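Local coordinates for isochorismatase family protein family (Burkholderia thailandensis, PDB 3TXY), which is of unknown function but belongs to the isochorismatase-like superfamily and may act as a hydrolase, at residues A[9-14]-A[126-131]; A[17-22]-A[57-62]. All coordinates share one frame; numbering follows the deposited sequence.

Overall arrangement
Both contacts join neighbouring strands of one six-stranded parallel sheet, and strand 14-19 takes part in each. Contact 1 lies at the strand beginnings, where the chain enters strand 14-19 beside strand 128-134. Contact 2 lies on the other flank of strand 14-19, against strand 56-61, and runs on to the strand ends. Their centres are about 18 Å apart, yet they meet in the backbone: Val17 N lies 2.8 Å from Val130 O, a probable hydrogen bond. Along the chain contact 2 is nested within the loop that contact 1 closes. Contact 2 also carries Asp20, salt-bridged to Lys106, at the probable active-site end of the sheet.

Contact 1 (A[9-14]-A[126-131]); sequences TLNPTV and ITDIVL
The chain leading into strand 14-19 docks on the start of strand 128-134, a partly buried polar junction at the N-terminal ends of two central strands. Asp128 is its hub. With CG anti to its carbonyl carbon (chi1 -69°), the carboxylate turns back to the loop and meets Asn11 twice. Asn11 ND2 donates to the syn lone pair of Asp128 OD1 at 2.9 Å, almost straight (173°) and in the amide plane, although amide and carboxylate are steeply inclined to each other. Asn11 N reaches Asp128 OD2 at 2.8 Å from above the carboxylate plane. Thr127 OG1 also donates to Asp128 OD1 (2.7 Å), and Asn153 on strand 153-162 adds a further donor, so the buried carboxylate is well gripped and its charge probably stabilised. A water donates to Asp128 OD2 at 2.6 Å and to Thr9 O.

Thr13, centre of an inverse gamma turn, offers its carbonyl to two amides: Thr13 O accepts from Thr127 N (2.9 Å) and from Asp128 N (3.2 Å). The hydroxyls Thr13 OG1 and Thr127 OG1 lie 2.7 Å apart. Beyond the turn, Val14 pairs with Asp128, and Val14 CG2 packs on Val130 CG2 at 3.8 Å. Leu10 CD2 also touches Val130 CG2, and Leu10 and Val14 pack on helix 186-194. The first strand pairs with the fourth in a parallel alpha/beta sheet of order 3-2-1-4-5-6, as in the isochorismatase-like fold.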
ATOM      1  N   THR A   9      11.704 -17.188  -8.694  1.00 19.12           N
ATOM      2  CA  THR A   9      13.121 -16.901  -8.712  1.00 19.31           C
ATOM      3  C   THR A   9      13.500 -16.212  -7.411  1.00 18.17           C
ATOM      4  O   THR A   9      12.896 -15.182  -7.054  1.00 16.89           O
ATOM      5  CB  THR A   9      13.495 -15.956  -9.858  1.00 19.90           C
ATOM      6  OG1 THR A   9      13.109 -16.538 -11.110  1.00 21.00           O
ATOM      7  CG2 THR A   9      14.992 -15.706  -9.848  1.00 20.61           C
ATOM      8  N   LEU A  10      14.492 -16.776  -6.713  1.00 17.82           N
ATOM      9  CA  LEU A  10      14.951 -16.221  -5.447  1.00 17.13           C
ATOM     10  C   LEU A  10      16.461 -16.086  -5.411  1.00 16.91           C
ATOM     11  O   LEU A  10      17.181 -17.055  -5.698  1.00 16.98           O
ATOM     12  CB  LEU A  10      14.540 -17.127  -4.272  1.00 17.31           C
ATOM     13  CG  LEU A  10      13.100 -17.174  -3.779  1.00 17.19           C
ATOM     14  CD1 LEU A  10      13.062 -18.168  -2.635  1.00 17.76           C
ATOM     15  CD2 LEU A  10      12.633 -15.798  -3.339  1.00 17.12           C
ATOM     16  N   ASN A  11      16.941 -14.912  -4.998  1.00 15.91           N
ATOM     17  CA  ASN A  11      18.347 -14.749  -4.618  1.00 16.28           C
ATOM     18  C   ASN A  11      18.627 -15.460  -3.291  1.00 16.07           C
ATOM     19  O   ASN A  11      17.696 -15.666  -2.505  1.00 16.09           O
ATOM     20  CB  ASN A  11      18.678 -13.262  -4.510  1.00 16.14           C
ATOM     21  CG  ASN A  11      18.581 -12.566  -5.840  1.00 16.66           C
ATOM     22  OD1 ASN A  11      19.341 -12.892  -6.756  1.00 18.12           O
ATOM     23  ND2 ASN A  11      17.653 -11.618  -5.968  1.00 16.29           N
ATOM     24  N   PRO A  12      19.899 -15.844  -3.028  1.00 16.30           N
ATOM     25  CA  PRO A  12      20.233 -16.498  -1.752  1.00 16.22           C
ATOM     26  C   PRO A  12      19.977 -15.639  -0.514  1.00 15.35           C
ATOM     27  O   PRO A  12      19.786 -16.159   0.585  1.00 15.32           O
ATOM     28  CB  PRO A  12      21.739 -16.768  -1.861  1.00 17.06           C
ATOM     29  CG  PRO A  12      22.079 -16.630  -3.293  1.00 17.48           C
ATOM     30  CD  PRO A  12      21.066 -15.714  -3.916  1.00 16.88           C
ATOM     31  N   THR A  13      20.044 -14.330  -0.722  1.00 14.93           N
ATOM     32  CA  THR A  13      19.877 -13.308   0.300  1.00 14.21           C
ATOM     33  C   THR A  13      18.387 -13.047   0.523  1.00 13.32           C
ATOM     34  O   THR A  13      17.852 -11.991   0.151  1.00 12.55           O
ATOM     35  CB  THR A  13      20.623 -12.037  -0.156  1.00 14.31           C
ATOM     36  OG1 THR A  13      20.326 -11.745  -1.545  1.00 14.48           O
ATOM     37  CG2 THR A  13      22.112 -12.253  -0.009  1.00 14.80           C
ATOM     38  N   VAL A  14      17.723 -14.042   1.105  1.00 12.79           N
ATOM     39  CA  VAL A  14      16.278 -14.041   1.264  1.00 12.39           C
ATOM     40  C   VAL A  14      15.868 -14.222   2.730  1.00 11.91           C
ATOM     41  O   VAL A  14      16.475 -14.989   3.454  1.00 12.49           O
ATOM     42  CB  VAL A  14      15.605 -15.136   0.386  1.00 12.38           C
ATOM     43  CG1 VAL A  14      16.002 -16.534   0.847  1.00 12.79           C
ATOM     44  CG2 VAL A  14      14.085 -14.967   0.374  1.00 11.91           C
ATOM     45  N   ILE A 126      19.696  -8.499   3.112  1.00 12.82           N
ATOM     46  CA  ILE A 126      18.572  -9.179   2.457  1.00 12.57           C
ATOM     47  C   ILE A 126      18.040  -8.402   1.249  1.00 12.57           C
ATOM     48  O   ILE A 126      17.785  -7.195   1.335  1.00 12.60           O
ATOM     49  CB  ILE A 126      17.417  -9.401   3.449  1.00 11.99           C
ATOM     50  CG1 ILE A 126      17.881 -10.282   4.622  1.00 12.16           C
ATOM     51  CG2 ILE A 126      16.201  -9.988   2.742  1.00 11.83           C
ATOM     52  CD1 ILE A 126      18.417 -11.655   4.237  1.00 12.60           C
ATOM     53  N   THR A 127      17.865  -9.101   0.130  1.00 12.82           N
ATOM     54  CA  THR A 127      17.367  -8.490  -1.099  1.00 12.96           C
ATOM     55  C   THR A 127      15.955  -8.963  -1.464  1.00 12.95           C
ATOM     56  O   THR A 127      15.252  -8.277  -2.201  1.00 13.42           O
ATOM     57  CB  THR A 127      18.295  -8.828  -2.279  1.00 13.64           C
ATOM     58  OG1 THR A 127      18.325 -10.251  -2.446  1.00 13.83           O
ATOM     59  CG2 THR A 127      19.705  -8.303  -2.016  1.00 13.82           C
ATOM     60  N   ASP A 128      15.551 -10.130  -0.936  1.00 12.84           N
ATOM     61  CA  ASP A 128      14.336 -10.816  -1.323  1.00 12.76           C
ATOM     62  C   ASP A 128      13.541 -11.110  -0.039  1.00 12.31           C
ATOM     63  O   ASP A 128      14.120 -11.533   0.968  1.00 12.15           O
ATOM     64  CB  ASP A 128      14.651 -12.166  -1.997  1.00 13.29           C
ATOM     65  CG  ASP A 128      15.321 -12.035  -3.380  1.00 14.01           C
ATOM     66  OD1 ASP A 128      16.093 -11.073  -3.620  1.00 13.91           O
ATOM     67  OD2 ASP A 128      15.096 -12.943  -4.221  1.00 14.74           O
ATOM     68  N   ILE A 129      12.234 -10.883  -0.067  1.00 12.21           N
ATOM     69  CA  ILE A 129      11.376 -11.295   1.049  1.00 12.13           C
ATOM     70  C   ILE A 129      10.288 -12.256   0.588  1.00 12.18           C
ATOM     71  O   ILE A 129       9.689 -12.087  -0.479  1.00 12.28           O
ATOM     72  CB  ILE A 129      10.793 -10.125   1.894  1.00 12.04           C
ATOM     73  CG1 ILE A 129       9.764  -9.282   1.137  1.00 12.55           C
ATOM     74  CG2 ILE A 129      11.907  -9.231   2.432  1.00 12.07           C
ATOM     75  CD1 ILE A 129       9.077  -8.252   2.038  1.00 12.51           C
ATOM     76  N   VAL A 130      10.077 -13.286   1.401  1.00 12.13           N
ATOM     77  CA  VAL A 130       8.989 -14.224   1.233  1.00 12.31           C
ATOM     78  C   VAL A 130       7.968 -13.896   2.312  1.00 11.89           C
ATOM     79  O   VAL A 130       8.261 -13.948   3.505  1.00 12.00           O
ATOM     80  CB  VAL A 130       9.484 -15.682   1.297  1.00 12.73           C
ATOM     81  CG1 VAL A 130       8.301 -16.655   1.372  1.00 12.93           C
ATOM     82  CG2 VAL A 130      10.381 -15.951   0.086  1.00 13.11           C
ATOM     83  N   LEU A 131       6.762 -13.549   1.861  1.00 11.83           N
ATOM     84  CA  LEU A 131       5.718 -13.008   2.708  1.00 11.51           C
ATOM     85  C   LEU A 131       4.584 -13.999   2.962  1.00 11.35           C
ATOM     86  O   LEU A 131       4.042 -14.611   2.042  1.00 11.36           O
ATOM     87  CB  LEU A 131       5.187 -11.746   2.036  1.00 11.92           C
ATOM     88  CG  LEU A 131       4.795 -10.481   2.759  1.00 12.13           C
ATOM     89  CD1 LEU A 131       5.647 -10.085   3.965  1.00 11.84           C
ATOM     90  CD2 LEU A 131       4.806  -9.355   1.706  1.00 12.43           C
TER
HETATM   91  O   HOH W   1      14.356 -12.609  -6.739  1.00 16.19           O

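Contact 2 (A[17-22]-A[57-62]); sequences VAIDLQ and IFVHTS
Two adjacent strands of the central parallel sheet, 14-19 and 56-61, run together here to their C-terminal ends, the end of the sheet at which isochorismatase-like hydrolases place their active site. The pairing is in register from Val17 with Ile57 to Ile19 with Val59, the short strand axes inclined at 19° to each other. Ala18 is bound through both its N-H and its carbonyl: Ala18 N donates to Ile57 O at 2.9 Å and Ala18 O accepts from Val59 N at 2.9 Å, each nearly along the C=O axis. Asp20 N then bonds Val59 O at 2.8 Å from above the carbonyl plane, as the chain leaves the strand with a positive phi of 62° at Asp20. A water donates to Ala18 O and Val59 O and accepts from Leu21 N.

On one face Val17 and Ile57, and likewise Ile19 and Val59, pack side by side; Ile19 CD1 lies alongside Val59 CG2 at 3.9 Å. On the other, Ala18 CB approaches Phe58 CD1 obliquely at 3.8 Å, where helix 35-51 packs on Ala18 and Phe58.

Past the last bridge, side chains take over the pairing. The Gln22 amide, carried on an extended chain, meets the Thr61 backbone with both ends: Thr61 N donates to a lone pair of Gln22 OE1 at 2.8 Å and 172°, and Gln22 NE2 donates to Thr61 O at 3.1 Å. Thr61 OG1 gives its proton to Asp20 OD1 at 2.6 Å, out of the carboxylate plane. Lys106 salt-bridges Asp20 OD2 and also bonds Thr61 OG1, so Thr61 probably helps orient both charges. An aspartate just after strand 14-19 and a lysine at the end of strand 102-106, bridged by Thr61 of the strand between, are consistent with the Asp-Lys pair of the isochorismatase-like active site.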
ATOM      1  N   VAL A  17       9.173 -13.299   6.070  1.00  9.63           N
ATOM      2  CA  VAL A  17       8.505 -12.256   6.850  1.00  9.25           C
ATOM      3  C   VAL A  17       7.037 -12.653   7.003  1.00  9.07           C
ATOM      4  O   VAL A  17       6.331 -12.794   6.009  1.00  8.84           O
ATOM      5  CB  VAL A  17       8.603 -10.883   6.160  1.00  9.11           C
ATOM      6  CG1 VAL A  17       7.850  -9.811   6.962  1.00  8.91           C
ATOM      7  CG2 VAL A  17      10.071 -10.506   5.986  1.00  9.37           C
ATOM      8  N   ALA A  18       6.601 -12.858   8.242  1.00  9.13           N
ATOM      9  CA  ALA A  18       5.279 -13.404   8.541  1.00  9.22           C
ATOM     10  C   ALA A  18       4.460 -12.365   9.285  1.00  9.22           C
ATOM     11  O   ALA A  18       4.888 -11.883  10.345  1.00  9.49           O
ATOM     12  CB  ALA A  18       5.432 -14.656   9.410  1.00  9.52           C
ATOM     13  N   ILE A  19       3.286 -12.019   8.749  1.00  9.38           N
ATOM     14  CA  ILE A  19       2.506 -10.884   9.269  1.00  9.28           C
ATOM     15  C   ILE A  19       1.360 -11.305  10.179  1.00  9.51           C
ATOM     16  O   ILE A  19       0.469 -12.031   9.754  1.00  9.49           O
ATOM     17  CB  ILE A  19       1.900 -10.047   8.119  1.00  9.15           C
ATOM     18  CG1 ILE A  19       2.959  -9.587   7.103  1.00  8.91           C
ATOM     19  CG2 ILE A  19       1.164  -8.849   8.695  1.00  8.96           C
ATOM     20  CD1 ILE A  19       4.115  -8.808   7.710  1.00  9.08           C
ATOM     21  N   ASP A  20       1.396 -10.816  11.426  1.00  9.87           N
ATOM     22  CA  ASP A  20       0.262 -10.792  12.371  1.00 10.20           C
ATOM     23  C   ASP A  20      -0.263 -12.188  12.740  1.00 10.56           C
ATOM     24  O   ASP A  20      -1.458 -12.367  12.968  1.00 11.00           O
ATOM     25  CB  ASP A  20      -0.891  -9.918  11.859  1.00 10.20           C
ATOM     26  CG  ASP A  20      -0.596  -8.439  11.962  1.00 10.14           C
ATOM     27  OD1 ASP A  20       0.285  -8.049  12.758  1.00 10.53           O
ATOM     28  OD2 ASP A  20      -1.242  -7.661  11.242  1.00 10.40           O
ATOM     29  N   LEU A  21       0.640 -13.152  12.857  1.00 10.56           N
ATOM     30  CA  LEU A  21       0.244 -14.500  13.280  1.00 11.05           C
ATOM     31  C   LEU A  21       0.210 -14.555  14.811  1.00 11.28           C
ATOM     32  O   LEU A  21       0.978 -15.277  15.481  1.00 11.58           O
ATOM     33  CB  LEU A  21       1.122 -15.551  12.622  1.00 11.17           C
ATOM     34  CG  LEU A  21       1.098 -15.534  11.086  1.00 10.87           C
ATOM     35  CD1 LEU A  21       2.013 -16.639  10.540  1.00 11.21           C
ATOM     36  CD2 LEU A  21      -0.310 -15.707  10.532  1.00 10.72           C
ATOM     37  N   GLN A  22      -0.722 -13.758  15.328  1.00 11.40           N
ATOM     38  CA  GLN A  22      -0.925 -13.530  16.743  1.00 11.89           C
ATOM     39  C   GLN A  22      -2.306 -14.019  17.171  1.00 12.61           C
ATOM     40  O   GLN A  22      -3.239 -14.098  16.354  1.00 12.59           O
ATOM     41  CB  GLN A  22      -0.739 -12.044  17.068  1.00 11.57           C
ATOM     42  CG  GLN A  22      -1.784 -11.109  16.477  1.00 11.25           C
ATOM     43  CD  GLN A  22      -1.322  -9.669  16.494  1.00 10.89           C
ATOM     44  OE1 GLN A  22      -0.366  -9.329  15.832  1.00 10.43           O
ATOM     45  NE2 GLN A  22      -1.978  -8.840  17.273  1.00 10.88           N
ATOM     46  N   ILE A  57      11.490 -13.487  10.231  1.00 12.19           N
ATOM     47  CA  ILE A  57      11.059 -12.247  10.824  1.00 11.99           C
ATOM     48  C   ILE A  57       9.583 -12.339  11.076  1.00 11.67           C
ATOM     49  O   ILE A  57       8.792 -12.472  10.137  1.00 11.20           O
ATOM     50  CB  ILE A  57      11.345 -11.034   9.925  1.00 11.95           C
ATOM     51  CG1 ILE A  57      12.838 -10.975   9.580  1.00 12.57           C
ATOM     52  CG2 ILE A  57      10.890  -9.773  10.640  1.00 11.80           C
ATOM     53  CD1 ILE A  57      13.175  -9.891   8.582  1.00 12.37           C
ATOM     54  N   PHE A  58       9.229 -12.337  12.357  1.00 11.70           N
ATOM     55  CA  PHE A  58       7.850 -12.424  12.765  1.00 11.46           C
ATOM     56  C   PHE A  58       7.337 -11.078  13.210  1.00 11.26           C
ATOM     57  O   PHE A  58       7.877 -10.466  14.151  1.00 11.08           O
ATOM     58  CB  PHE A  58       7.679 -13.413  13.905  1.00 11.83           C
ATOM     59  CG  PHE A  58       7.973 -14.840  13.529  1.00 12.16           C
ATOM     60  CD1 PHE A  58       7.113 -15.543  12.699  1.00 12.37           C
ATOM     61  CD2 PHE A  58       9.092 -15.487  14.022  1.00 12.71           C
ATOM     62  CE1 PHE A  58       7.368 -16.870  12.367  1.00 12.56           C
ATOM     63  CE2 PHE A  58       9.344 -16.802  13.700  1.00 13.08           C
ATOM     64  CZ  PHE A  58       8.485 -17.494  12.856  1.00 12.88           C
ATOM     65  N   VAL A  59       6.263 -10.649  12.548  1.00 10.89           N
ATOM     66  CA  VAL A  59       5.670  -9.346  12.767  1.00 10.68           C
ATOM     67  C   VAL A  59       4.359  -9.492  13.552  1.00 10.91           C
ATOM     68  O   VAL A  59       3.507 -10.317  13.219  1.00 11.26           O
ATOM     69  CB  VAL A  59       5.380  -8.652  11.418  1.00 10.27           C
ATOM     70  CG1 VAL A  59       4.672  -7.314  11.616  1.00 10.36           C
ATOM     71  CG2 VAL A  59       6.660  -8.473  10.606  1.00 10.22           C
ATOM     72  N   HIS A  60       4.171  -8.665  14.564  1.00 11.17           N
ATOM     73  CA  HIS A  60       2.892  -8.613  15.249  1.00 11.41           C
ATOM     74  C   HIS A  60       2.515  -7.183  15.468  1.00 11.49           C
ATOM     75  O   HIS A  60       3.363  -6.297  15.410  1.00 11.20           O
ATOM     76  CB  HIS A  60       2.898  -9.423  16.558  1.00 12.04           C
ATOM     77  CG  HIS A  60       3.775  -8.855  17.625  1.00 12.59           C
ATOM     78  ND1 HIS A  60       3.401  -8.823  18.918  1.00 13.64           N
ATOM     79  CD2 HIS A  60       5.043  -8.292  17.572  1.00 12.79           C
ATOM     80  CE1 HIS A  60       4.373  -8.257  19.652  1.00 13.81           C
ATOM     81  NE2 HIS A  60       5.375  -7.936  18.839  1.00 13.54           N
ATOM     82  N   THR A  61       1.224  -6.973  15.683  1.00 11.47           N
ATOM     83  CA  THR A  61       0.645  -5.665  15.928  1.00 11.66           C
ATOM     84  C   THR A  61       0.332  -5.528  17.405  1.00 12.11           C
ATOM     85  O   THR A  61      -0.266  -6.418  18.023  1.00 12.28           O
ATOM     86  CB  THR A  61      -0.654  -5.500  15.135  1.00 11.81           C
ATOM     87  OG1 THR A  61      -0.379  -5.730  13.754  1.00 11.75           O
ATOM     88  CG2 THR A  61      -1.272  -4.111  15.329  1.00 11.88           C
ATOM     89  N   SER A  62       0.725  -4.400  17.971  1.00 12.44           N
ATOM     90  CA  SER A  62       0.421  -4.091  19.347  1.00 13.05           C
ATOM     91  C   SER A  62       0.087  -2.613  19.480  1.00 13.24           C
ATOM     92  O   SER A  62       0.644  -1.800  18.783  1.00 12.81           O
ATOM     93  CB  SER A  62       1.611  -4.383  20.244  1.00 13.36           C
ATOM     94  OG  SER A  62       1.293  -4.104  21.595  1.00 13.97           O
TER
HETATM   95  O   HOH W   2       3.651 -13.047  12.582  1.00 10.50           O